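Local coordinates for protein acetone carboxylase alpha subunit (Xanthobacter autotrophicus Py2, PDB 5M45) that forms the alpha subunit of a six-chain carboxylase assembly, belongs to the hydantoinase B/oxoprolinase family and carries a bound manganese ion, at residues N539-S544 against R601-I606; L94-G99 against F263-V268. One frame throughout, in Å; residues are numbered along the deposited sequence.

Interaction 1 of 2, residues N539-S544 against R601-I606; sequences NGHISS and RDKQAI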
loop_
_atom_site.group_PDB
_atom_site.type_symbol
_atom_site.label_atom_id
_atom_site.label_comp_id
_atom_site.label_asym_id
_atom_site.label_seq_id
_atom_site.Cartn_x
_atom_site.Cartn_y
_atom_site.Cartn_z
ATOM N N ASN A 539 -16.032 -22.082 0.876
ATOM C CA ASN A 539 -16.897 -22.551 1.971
ATOM C C ASN A 539 -16.549 -24.000 2.332
ATOM O O ASN A 539 -16.220 -24.805 1.447
ATOM C CB ASN A 539 -18.385 -22.406 1.604
ATOM C CG ASN A 539 -18.801 -23.261 0.411
ATOM O OD1 ASN A 539 -18.154 -23.243 -0.620
ATOM N ND2 ASN A 539 -19.899 -24.029 0.558
ATOM N N GLY A 540 -16.599 -24.324 3.613
ATOM C CA GLY A 540 -16.185 -25.636 4.141
ATOM C C GLY A 540 -17.257 -26.341 4.926
ATOM O O GLY A 540 -17.955 -27.257 4.412
ATOM N N HIS A 541 -17.421 -25.893 6.165
ATOM C CA HIS A 541 -18.417 -26.477 7.078
ATOM C C HIS A 541 -19.902 -26.229 6.722
ATOM O O HIS A 541 -20.771 -26.980 7.195
ATOM C CB HIS A 541 -18.157 -25.990 8.513
ATOM C CG HIS A 541 -16.799 -26.316 9.050
ATOM N ND1 HIS A 541 -16.403 -27.596 9.336
ATOM C CD2 HIS A 541 -15.754 -25.517 9.381
ATOM C CE1 HIS A 541 -15.171 -27.578 9.823
ATOM N NE2 HIS A 541 -14.745 -26.325 9.820
ATOM N N ILE A 542 -20.187 -25.198 5.923
ATOM C CA ILE A 542 -21.549 -24.739 5.606
ATOM C C ILE A 542 -21.729 -24.643 4.080
ATOM O O ILE A 542 -20.868 -24.095 3.379
ATOM C CB ILE A 542 -21.809 -23.357 6.246
ATOM C CG1 ILE A 542 -21.845 -23.495 7.773
ATOM C CG2 ILE A 542 -23.131 -22.740 5.766
ATOM C CD1 ILE A 542 -21.864 -22.186 8.571
ATOM N N SER A 543 -22.858 -25.176 3.578
ATOM C CA SER A 543 -23.332 -24.906 2.237
ATOM C C SER A 543 -24.176 -23.630 2.270
ATOM O O SER A 543 -25.163 -23.584 2.993
ATOM C CB SER A 543 -24.195 -26.064 1.717
ATOM O OG SER A 543 -23.428 -27.215 1.489
ATOM N N SER A 544 -23.818 -22.618 1.481
ATOM C CA SER A 544 -24.535 -21.321 1.529
ATOM C C SER A 544 -25.927 -21.370 0.841
ATOM O O SER A 544 -26.911 -20.790 1.357
ATOM C CB SER A 544 -23.671 -20.182 0.939
ATOM O OG SER A 544 -23.080 -20.541 -0.317
ATOM N N ARG A 601 -6.183 -34.078 4.096
ATOM C CA ARG A 601 -7.517 -34.362 3.574
ATOM C C ARG A 601 -8.512 -34.084 4.706
ATOM O O ARG A 601 -8.604 -34.889 5.656
ATOM C CB ARG A 601 -7.614 -35.833 3.103
ATOM C CG ARG A 601 -9.015 -36.310 2.729
ATOM C CD ARG A 601 -9.093 -37.777 2.323
ATOM N NE ARG A 601 -8.540 -38.069 0.988
ATOM C CZ ARG A 601 -9.138 -37.842 -0.175
ATOM N NH1 ARG A 601 -8.525 -38.181 -1.292
ATOM N NH2 ARG A 601 -10.328 -37.253 -0.253
ATOM N N ASP A 602 -9.207 -32.950 4.643
ATOM C CA ASP A 602 -10.017 -32.499 5.787
ATOM C C ASP A 602 -11.015 -31.424 5.381
ATOM O O ASP A 602 -11.068 -31.058 4.195
ATOM C CB ASP A 602 -9.107 -32.037 6.953
ATOM C CG ASP A 602 -8.230 -30.846 6.607
ATOM O OD1 ASP A 602 -8.525 -30.060 5.694
ATOM O OD2 ASP A 602 -7.194 -30.655 7.286
ATOM N N LYS A 603 -11.785 -30.907 6.359
ATOM C CA LYS A 603 -12.771 -29.843 6.106
ATOM C C LYS A 603 -12.235 -28.396 6.060
ATOM O O LYS A 603 -13.018 -27.458 5.904
ATOM C CB LYS A 603 -13.907 -29.899 7.133
ATOM C CG LYS A 603 -14.825 -31.138 7.046
ATOM C CD LYS A 603 -15.670 -31.168 5.794
ATOM C CE LYS A 603 -16.663 -29.985 5.653
ATOM N NZ LYS A 603 -17.525 -30.119 4.443
ATOM N N GLN A 604 -10.929 -28.196 6.155
ATOM C CA GLN A 604 -10.381 -26.856 6.273
ATOM C C GLN A 604 -10.229 -26.198 4.882
ATOM O O GLN A 604 -9.179 -26.257 4.243
ATOM C CB GLN A 604 -9.050 -26.913 7.062
ATOM C CG GLN A 604 -8.503 -25.564 7.500
ATOM C CD GLN A 604 -9.466 -24.799 8.371
ATOM O OE1 GLN A 604 -10.203 -25.387 9.145
ATOM N NE2 GLN A 604 -9.460 -23.473 8.263
ATOM N N ALA A 605 -11.320 -25.598 4.417
ATOM C CA ALA A 605 -11.398 -25.062 3.053
ATOM C C ALA A 605 -10.835 -23.649 2.897
ATOM O O ALA A 605 -10.850 -23.095 1.799
ATOM C CB ALA A 605 -12.841 -25.137 2.558
ATOM N N ILE A 606 -10.377 -23.074 3.997
ATOM C CA ILE A 606 -9.653 -21.785 4.050
ATOM C C ILE A 606 -8.302 -21.991 4.736
ATOM O O ILE A 606 -8.234 -22.515 5.851
ATOM C CB ILE A 606 -10.376 -20.713 4.895
ATOM C CG1 ILE A 606 -11.735 -20.443 4.329
ATOM C CG2 ILE A 606 -9.537 -19.411 4.897
ATOM C CD1 ILE A 606 -12.568 -19.473 5.180
HETATM O O HOH W 1 -12.203 -25.845 10.951
#
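Lys603 and Ala605, in the turn that leaves strand 598-602, meet Gly540 and His541 of the loop between strands 532-535 and 559-563. An Asx turn, Gln604 N to Asp602 OD1, overlaps an inverse gamma turn centred on Gln604. This loop-to-turn contact lies at the interface with another protein's chain, which touches both His541 and Lys603. Among the polar contacts, Lys603 NZ donates to Gly540 O at 2.9 Å, from above the carbonyl plane. The lysine chain is bent at chi2 and chi3 (-68° and -62°), and NZ also bonds Gly557 O and the backbone of the other protein, so several carbonyls grip the ammonium. A water bridges His541 NE2 and Gln604 OE1, 2.8 Å from the nitrogen, in the ring plane; ND1 bonds a polar side chain of the other protein, and an aromatic side chain of that protein stacks on the imidazole. The Asp295 carboxylate accepts from the amides of Gly540 and His541. Within the loop itself, Asn539 ND2 donates to Ile542 O in the carbonyl plane, 3.0 Å away. In apolar contact, Lys603 CB lies 3.8 Å from His541 CE1. Ala605 CB sits 3.7 Å from Gly540 CA and 3.6 Å from Asn539 O.

Interaction 2 of 2, residues L94-G99 against F263-V268; sequences LYNAAG and FAYEAV
Asn96 faces Ala264 with their CA atoms 5.6 Å apart, where the type I beta turn Asn96-Gly99 meets helix 257-282. The turn joins strands 90-95 and 101-104 as a beta hairpin at one margin of the antiparallel sheet, and is closed by Gly99 N to Asn96 O; Gly99 has a positive phi, which favours glycine. The helix is kinked here: the regular i to i-4 bonds are missing at the amides of Tyr265 and Val268, and Val268 N makes a weak bond to Tyr265 O instead. One side chain, Asn96, carries most of the contact. Its CG sits between the backbone N and the carbonyl carbon (chi1 71°), and ND2 donates to the helix carbonyl Ala264 O at 3.1 Å in a nearly straight bond of 164°. That carbonyl lies in the plane of the amide group, while the donor is tilted from the carbonyl plane. Tyr41 OH is a second partner of ND2, and OD1 turns back to Asp100 N, with a weak bond to Ala98 N, so both ends of this buried amide are satisfied. The amide also stacks on the Tyr265 ring, the planes 20° apart: ND2 is 3.4 Å from CD2, and CB lies over the same ring toward its rim. Asn96 CB and Ala264 CB touch at 4.1 Å beside this stack. Val268 CG2 approaches ND2 from the next helical turn. At the far end of the ring Tyr265 OH, whose strongest polar partner is His27, shares with Ala97 N a water lying 3.0 Å from that amide, and Ala97 CB is 3.8 Å from the hydroxyl.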
loop_
_atom_site.group_PDB
_atom_site.type_symbol
_atom_site.label_atom_id
_atom_site.label_comp_id
_atom_site.label_asym_id
_atom_site.label_seq_id
_atom_site.Cartn_x
_atom_site.Cartn_y
_atom_site.Cartn_z
ATOM N N LEU A 94 -21.186 3.182 -20.028
ATOM C CA LEU A 94 -21.374 4.596 -20.416
ATOM C C LEU A 94 -22.281 5.297 -19.382
ATOM O O LEU A 94 -23.348 4.761 -19.056
ATOM C CB LEU A 94 -21.959 4.687 -21.829
ATOM C CG LEU A 94 -22.333 6.078 -22.375
ATOM C CD1 LEU A 94 -21.134 7.025 -22.433
ATOM C CD2 LEU A 94 -22.962 5.906 -23.752
ATOM N N TYR A 95 -21.839 6.441 -18.846
ATOM C CA TYR A 95 -22.567 7.199 -17.810
ATOM C C TYR A 95 -22.981 8.602 -18.285
ATOM O O TYR A 95 -22.298 9.218 -19.115
ATOM C CB TYR A 95 -21.700 7.354 -16.524
ATOM C CG TYR A 95 -21.317 6.033 -15.899
ATOM C CD1 TYR A 95 -20.181 5.347 -16.324
ATOM C CD2 TYR A 95 -22.085 5.463 -14.877
ATOM C CE1 TYR A 95 -19.821 4.119 -15.756
ATOM C CE2 TYR A 95 -21.732 4.235 -14.327
ATOM C CZ TYR A 95 -20.577 3.576 -14.774
ATOM O OH TYR A 95 -20.224 2.328 -14.272
ATOM N N ASN A 96 -24.101 9.104 -17.753
ATOM C CA ASN A 96 -24.464 10.520 -17.883
ATOM C C ASN A 96 -23.624 11.386 -16.892
ATOM O O ASN A 96 -22.859 10.853 -16.110
ATOM C CB ASN A 96 -25.999 10.716 -17.774
ATOM C CG ASN A 96 -26.559 10.495 -16.378
ATOM O OD1 ASN A 96 -25.882 10.662 -15.356
ATOM N ND2 ASN A 96 -27.858 10.145 -16.333
ATOM N N ALA A 97 -23.739 12.711 -16.976
ATOM C CA ALA A 97 -22.921 13.632 -16.179
ATOM C C ALA A 97 -23.049 13.429 -14.678
ATOM O O ALA A 97 -22.084 13.667 -13.933
ATOM C CB ALA A 97 -23.217 15.066 -16.546
ATOM N N ALA A 98 -24.215 12.965 -14.224
ATOM C CA ALA A 98 -24.465 12.702 -12.795
ATOM C C ALA A 98 -23.927 11.361 -12.293
ATOM O O ALA A 98 -24.152 11.012 -11.125
ATOM C CB ALA A 98 -25.962 12.807 -12.494
ATOM N N GLY A 99 -23.247 10.596 -13.150
ATOM C CA GLY A 99 -22.734 9.269 -12.785
ATOM C C GLY A 99 -23.720 8.096 -12.810
ATOM O O GLY A 99 -23.418 7.031 -12.286
ATOM N N PHE A 263 -31.548 11.475 -24.416
ATOM C CA PHE A 263 -31.365 10.033 -24.234
ATOM C C PHE A 263 -30.614 9.703 -22.943
ATOM O O PHE A 263 -30.945 8.718 -22.246
ATOM C CB PHE A 263 -30.595 9.449 -25.423
ATOM C CG PHE A 263 -30.488 7.956 -25.412
ATOM C CD1 PHE A 263 -31.536 7.152 -25.867
ATOM C CD2 PHE A 263 -29.321 7.327 -24.968
ATOM C CE1 PHE A 263 -31.424 5.747 -25.881
ATOM C CE2 PHE A 263 -29.206 5.940 -24.993
ATOM C CZ PHE A 263 -30.248 5.149 -25.447
ATOM N N ALA A 264 -29.605 10.523 -22.624
ATOM C CA ALA A 264 -28.737 10.270 -21.493
ATOM C C ALA A 264 -29.464 10.246 -20.119
ATOM O O ALA A 264 -28.917 9.644 -19.186
ATOM C CB ALA A 264 -27.587 11.258 -21.468
ATOM N N TYR A 265 -30.652 10.857 -20.015
ATOM C CA TYR A 265 -31.500 10.771 -18.816
ATOM C C TYR A 265 -32.760 9.917 -19.015
ATOM O O TYR A 265 -33.141 9.148 -18.112
ATOM C CB TYR A 265 -31.800 12.188 -18.253
ATOM C CG TYR A 265 -30.518 12.930 -17.991
ATOM C CD1 TYR A 265 -29.882 13.616 -19.009
ATOM C CD2 TYR A 265 -29.898 12.887 -16.756
ATOM C CE1 TYR A 265 -28.670 14.274 -18.810
ATOM C CE2 TYR A 265 -28.680 13.537 -16.538
ATOM C CZ TYR A 265 -28.088 14.236 -17.574
ATOM O OH TYR A 265 -26.881 14.874 -17.389
ATOM N N GLU A 266 -33.377 9.987 -20.198
ATOM C CA GLU A 266 -34.563 9.176 -20.490
ATOM C C GLU A 266 -34.267 7.669 -20.395
ATOM O O GLU A 266 -35.125 6.917 -19.923
ATOM C CB GLU A 266 -35.173 9.496 -21.857
ATOM C CG GLU A 266 -35.777 10.902 -21.992
ATOM C CD GLU A 266 -36.516 11.130 -23.312
ATOM O OE1 GLU A 266 -36.972 10.124 -23.944
ATOM O OE2 GLU A 266 -36.642 12.343 -23.727
ATOM N N ALA A 267 -33.070 7.235 -20.829
ATOM C CA ALA A 267 -32.727 5.798 -20.828
ATOM C C ALA A 267 -32.757 5.204 -19.393
ATOM O O ALA A 267 -33.143 4.051 -19.210
ATOM C CB ALA A 267 -31.372 5.538 -21.509
ATOM N N VAL A 268 -32.419 6.017 -18.387
ATOM C CA VAL A 268 -32.431 5.589 -17.004
ATOM C C VAL A 268 -33.880 5.417 -16.508
ATOM O O VAL A 268 -34.252 4.357 -15.929
ATOM C CB VAL A 268 -31.644 6.591 -16.097
ATOM C CG1 VAL A 268 -31.581 6.070 -14.661
ATOM C CG2 VAL A 268 -30.233 6.854 -16.605
HETATM O O HOH W 2 -25.186 13.611 -19.452
#

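In the fold
From the N terminus, the chain first runs through helices 24-38 and 54-75 to the hairpin turn at 94-99. Interaction 2 closes when helix 257-282 returns to that turn, a loop of 163 residues that holds most of the seven-stranded sheet and the manganese-site residues His150, Asp153 and His175. Interaction 1 opens much later, encloses 56 residues, including strand 559-563, and ties the loop after strand 532-535 of a four-stranded sheet to the end of strand 598-602 of the five-stranded sheet. The two loops follow in series, neither nested nor crossed. The centres of interactions 1 and 2 lie about 44 Å apart, on opposite sides of the chain's centre. Interaction 2 is internal to one chain, whereas interaction 1 borders another protein.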